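Local coordinates for protein L-2,4-diaminobutyric acid acetyltransferase (Geobacillus sp., PDB 6SLL) that transfers an acetyl group from acetyl coenzyme A to L-2,4-diaminobutyric acid, a step in making the chemical chaperone ectoine, at residues G118-N130 with E166-D179. Residues are numbered along the deposited sequence; the frame is centred on the assembly and turned at random. Where two conformers were deposited one is given.
With DAB (2,4-diaminobutyric acid), chain G.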
# COMPACT_ATOMS: atom_id res chain seq x y z
N GLY B 118 11.89 -17.64 3.57
CA GLY B 118 11.15 -18.37 2.57
C GLY B 118 10.87 -17.57 1.27
O GLY B 118 10.19 -18.15 0.42
N VAL B 119 11.27 -16.34 1.17
CA VAL B 119 11.05 -15.63 -0.05
C VAL B 119 11.91 -16.25 -1.13
O VAL B 119 13.14 -16.38 -1.02
CB VAL B 119 11.39 -14.16 0.13
CG1 VAL B 119 11.51 -13.45 -1.23
CG2 VAL B 119 10.37 -13.45 0.98
N ARG B 120 11.28 -16.65 -2.22
CA ARG B 120 11.96 -17.27 -3.30
C ARG B 120 12.16 -16.35 -4.51
O ARG B 120 13.06 -16.62 -5.33
CB ARG B 120 11.25 -18.56 -3.67
CG ARG B 120 12.09 -19.65 -4.32
CD ARG B 120 11.27 -20.90 -4.64
NE ARG B 120 12.10 -21.73 -5.46
CZ ARG B 120 11.88 -22.14 -6.69
NH1 ARG B 120 10.62 -21.94 -7.23
NH2 ARG B 120 12.73 -22.94 -7.28
N PHE B 121 11.39 -15.26 -4.61
CA PHE B 121 11.52 -14.27 -5.66
C PHE B 121 11.36 -12.87 -5.14
O PHE B 121 10.49 -12.70 -4.25
CB PHE B 121 10.47 -14.49 -6.78
CG PHE B 121 10.64 -15.80 -7.54
CD1 PHE B 121 11.39 -15.82 -8.66
CD2 PHE B 121 9.98 -16.89 -7.13
CE1 PHE B 121 11.61 -16.99 -9.38
CE2 PHE B 121 10.11 -18.11 -7.86
CZ PHE B 121 10.98 -18.11 -8.96
N ILE B 122 12.06 -11.92 -5.71
CA ILE B 122 11.72 -10.51 -5.58
C ILE B 122 11.08 -10.09 -6.89
O ILE B 122 11.61 -10.39 -7.99
CB ILE B 122 12.93 -9.67 -5.28
CG1 ILE B 122 13.43 -9.90 -3.85
CG2 ILE B 122 12.68 -8.23 -5.57
CD1 ILE B 122 14.79 -9.24 -3.58
N GLU B 123 10.02 -9.28 -6.80
CA GLU B 123 9.45 -8.50 -7.90
C GLU B 123 9.60 -7.04 -7.66
O GLU B 123 9.32 -6.67 -6.47
CB GLU B 123 7.92 -8.90 -8.14
CG GLU B 123 7.74 -10.21 -8.85
CD GLU B 123 6.37 -10.63 -9.09
OE1 GLU B 123 6.17 -11.82 -9.50
OE2 GLU B 123 5.38 -9.86 -8.89
N THR B 124 9.89 -6.23 -8.65
CA THR B 124 9.96 -4.77 -8.49
C THR B 124 9.83 -4.20 -9.89
O THR B 124 10.18 -4.89 -10.83
CB THR B 124 11.25 -4.36 -7.78
OG1 THR B 124 11.14 -3.03 -7.33
CG2 THR B 124 12.47 -4.53 -8.64
N THR B 125 9.40 -2.96 -9.98
CA THR B 125 9.45 -2.34 -11.32
C THR B 125 10.49 -1.23 -11.31
O THR B 125 10.69 -0.54 -10.30
CB THR B 125 8.08 -1.81 -11.74
OG1 THR B 125 7.69 -0.65 -10.99
CG2 THR B 125 7.03 -2.83 -11.75
N VAL B 126 11.18 -1.07 -12.47
CA VAL B 126 12.25 -0.10 -12.52
C VAL B 126 12.18 0.63 -13.89
O VAL B 126 12.48 -0.01 -14.92
CB VAL B 126 13.63 -0.71 -12.33
CG1 VAL B 126 14.64 0.44 -12.22
CG2 VAL B 126 13.72 -1.58 -11.13
N SER B 127 11.98 1.87 -13.92
CA SER B 127 11.85 2.44 -15.15
C SER B 127 13.16 2.62 -15.81
O SER B 127 14.30 2.38 -15.24
CB SER B 127 11.18 3.78 -14.95
OG SER B 127 9.73 3.85 -14.42
N PRO B 128 13.06 3.21 -16.99
CA PRO B 128 14.40 3.53 -17.63
C PRO B 128 15.26 4.62 -17.10
O PRO B 128 16.41 4.59 -17.00
CB PRO B 128 14.07 3.68 -19.08
CG PRO B 128 12.82 2.85 -19.33
CD PRO B 128 12.00 2.99 -18.00
N SER B 129 14.62 5.65 -16.55
CA SER B 129 15.42 6.73 -15.93
C SER B 129 15.96 6.47 -14.56
O SER B 129 16.83 7.22 -14.08
CB SER B 129 14.70 8.00 -15.89
OG SER B 129 13.89 8.03 -14.82
N ASN B 130 15.54 5.36 -13.94
CA ASN B 130 15.98 4.99 -12.61
C ASN B 130 17.17 4.08 -12.83
O ASN B 130 17.22 2.85 -12.46
CB ASN B 130 14.84 4.39 -11.87
CG ASN B 130 13.81 5.33 -11.37
OD1 ASN B 130 13.40 6.31 -12.08
ND2 ASN B 130 13.18 4.95 -10.27
N GLU B 166 6.90 7.29 -17.23
CA GLU B 166 7.68 6.29 -17.85
C GLU B 166 7.06 4.88 -17.74
O GLU B 166 6.27 4.63 -16.80
CB GLU B 166 9.11 6.20 -17.38
CG GLU B 166 10.02 7.44 -17.66
CD GLU B 166 11.37 7.13 -16.90
OE1 GLU B 166 11.69 7.79 -15.86
OE2 GLU B 166 12.20 6.29 -17.46
N ASP B 167 7.41 3.98 -18.63
CA ASP B 167 7.12 2.59 -18.41
C ASP B 167 7.74 2.12 -17.09
O ASP B 167 8.77 2.54 -16.65
CB ASP B 167 7.73 1.68 -19.51
CG ASP B 167 7.16 1.88 -20.94
OD1 ASP B 167 6.06 2.35 -21.04
OD2 ASP B 167 7.90 1.58 -21.88
N GLU B 168 7.06 1.10 -16.51
CA GLU B 168 7.48 0.45 -15.23
C GLU B 168 7.63 -1.07 -15.53
O GLU B 168 6.78 -1.84 -15.10
CB GLU B 168 6.45 0.69 -14.16
CG GLU B 168 6.45 2.13 -13.67
CD GLU B 168 7.51 2.49 -12.66
OE1 GLU B 168 8.30 1.60 -12.23
OE2 GLU B 168 7.53 3.67 -12.25
N PRO B 169 8.67 -1.49 -16.22
CA PRO B 169 8.82 -2.92 -16.52
C PRO B 169 9.07 -3.68 -15.21
O PRO B 169 9.69 -3.19 -14.26
CB PRO B 169 10.03 -2.97 -17.40
CG PRO B 169 10.66 -1.68 -17.20
CD PRO B 169 9.73 -0.68 -16.81
N LEU B 170 8.60 -4.93 -15.20
CA LEU B 170 8.71 -5.82 -14.02
C LEU B 170 9.94 -6.66 -14.04
O LEU B 170 10.17 -7.43 -14.99
CB LEU B 170 7.44 -6.72 -13.95
CG LEU B 170 7.35 -7.61 -12.78
CD1 LEU B 170 7.14 -6.84 -11.48
CD2 LEU B 170 6.25 -8.66 -13.00
N PHE B 171 10.76 -6.52 -13.01
CA PHE B 171 11.93 -7.35 -12.80
C PHE B 171 11.50 -8.42 -11.88
O PHE B 171 10.92 -8.21 -10.81
CB PHE B 171 13.06 -6.50 -12.16
CG PHE B 171 13.76 -5.56 -13.12
CD1 PHE B 171 13.07 -4.50 -13.72
CD2 PHE B 171 15.06 -5.75 -13.44
CE1 PHE B 171 13.66 -3.64 -14.63
CE2 PHE B 171 15.68 -4.82 -14.32
CZ PHE B 171 14.92 -3.91 -15.04
N VAL B 172 11.85 -9.65 -12.20
CA VAL B 172 11.62 -10.87 -11.39
C VAL B 172 13.00 -11.46 -11.08
O VAL B 172 13.69 -11.92 -12.05
CB VAL B 172 10.71 -11.91 -12.03
CG1 VAL B 172 10.53 -13.14 -11.13
CG2 VAL B 172 9.36 -11.28 -12.34
N ILE B 173 13.40 -11.49 -9.83
CA ILE B 173 14.72 -11.98 -9.43
C ILE B 173 14.55 -13.23 -8.63
O ILE B 173 13.80 -13.26 -7.66
CB ILE B 173 15.44 -10.96 -8.62
CG1 ILE B 173 15.68 -9.63 -9.42
CG2 ILE B 173 16.78 -11.47 -8.10
CD1 ILE B 173 16.00 -8.46 -8.57
N GLY B 174 15.16 -14.30 -9.06
CA GLY B 174 15.02 -15.59 -8.45
C GLY B 174 15.03 -16.69 -9.44
O GLY B 174 15.11 -16.47 -10.64
N PRO B 175 14.91 -17.97 -8.93
CA PRO B 175 14.62 -18.31 -7.53
C PRO B 175 15.83 -18.26 -6.67
O PRO B 175 16.95 -18.58 -7.03
CB PRO B 175 14.16 -19.74 -7.63
CG PRO B 175 14.85 -20.28 -8.89
CD PRO B 175 14.88 -19.14 -9.82
N PHE B 176 15.61 -17.81 -5.40
CA PHE B 176 16.71 -17.72 -4.43
C PHE B 176 17.14 -19.07 -3.93
O PHE B 176 18.24 -19.23 -3.40
CB PHE B 176 16.38 -16.81 -3.24
CG PHE B 176 16.30 -15.42 -3.63
CD1 PHE B 176 17.42 -14.72 -3.86
CD2 PHE B 176 15.15 -14.74 -3.61
CE1 PHE B 176 17.37 -13.39 -4.24
CE2 PHE B 176 15.11 -13.43 -3.90
CZ PHE B 176 16.13 -12.72 -4.32
N PHE B 177 16.28 -20.09 -4.03
CA PHE B 177 16.60 -21.39 -3.55
C PHE B 177 15.80 -22.41 -4.32
O PHE B 177 14.78 -22.11 -4.95
CB PHE B 177 16.41 -21.59 -2.04
CG PHE B 177 15.05 -21.35 -1.52
CD1 PHE B 177 14.58 -20.07 -1.20
CD2 PHE B 177 14.15 -22.32 -1.30
CE1 PHE B 177 13.28 -19.80 -0.75
CE2 PHE B 177 12.82 -22.09 -0.88
CZ PHE B 177 12.44 -20.84 -0.59
N ASN B 178 16.25 -23.65 -4.31
CA ASN B 178 15.64 -24.78 -5.07
C ASN B 178 14.35 -25.22 -4.47
O ASN B 178 14.06 -25.03 -3.30
CB ASN B 178 16.61 -25.95 -5.09
CG ASN B 178 17.72 -25.72 -6.09
OD1 ASN B 178 17.64 -26.15 -7.27
ND2 ASN B 178 18.85 -25.20 -5.60
N ASP B 179 13.50 -25.82 -5.33
CA ASP B 179 12.35 -26.62 -4.90
C ASP B 179 12.78 -27.88 -4.21
O ASP B 179 13.60 -28.64 -4.65
CB ASP B 179 11.56 -26.93 -6.19
CG ASP B 179 10.79 -25.54 -6.61
OD1 ASP B 179 9.97 -25.00 -5.77
OD2 ASP B 179 11.02 -25.04 -7.72
N DAB G . 7.68 4.59 -9.66
CA DAB G . 7.05 3.61 -8.72
C DAB G . 6.96 4.28 -7.36
O DAB G . 6.22 3.74 -6.55
CB DAB G . 7.84 2.30 -8.65
CG DAB G . 9.18 2.39 -8.00
ND DAB G . 9.82 1.04 -8.00
OXT DAB G . 7.61 5.29 -7.13
O HOH W 1 10.59 2.72 -11.32
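At the substrate end of two antiparallel strands, 121-125 and 168-173, T125 and E168 meet beside the bound diaminobutyric acid. The T125 hydroxyl suits a place beside an anion: OG1 donates to E168 OE1 at 2.6 Å, arriving from above the carboxylate plane, and also bonds Y48 of the second subunit. The E168 chain bends at chi2 (-81°), which sets the carboxylate between T125 OG1 and the ligand amine: OE2 accepts from DAB N at 2.8 Å, while OE1 takes a further hydrogen from a water held by S127 N. T125 O receives DAB ND at 2.9 Å, so both ligand amines are gripped here; D43 N, W89 O and Q90 NE2 also bond the ligand. With an alanine at E168, DAB N is likely to lose its anionic partner, and T125 OG1 and the water their shared acceptor.

In the mixed GNAT sheet, strand 121-125 lies between parallel 85-93 and antiparallel 168-173. I122 pairs with I173 and T124 with F171 through reciprocal backbone bonds; the broad F171 ring takes V126 CG2 over one face and also packs on V150 and R134. Just past strand 168-173, a CB on G174 would strike the preceding carbonyl O, F121 CD1 and R120 O. Beyond G174, R120, in one of its two conformers, passes CG over the F177 ring face and salt-bridges D179 OD2 through NH2 at 2.7 Å.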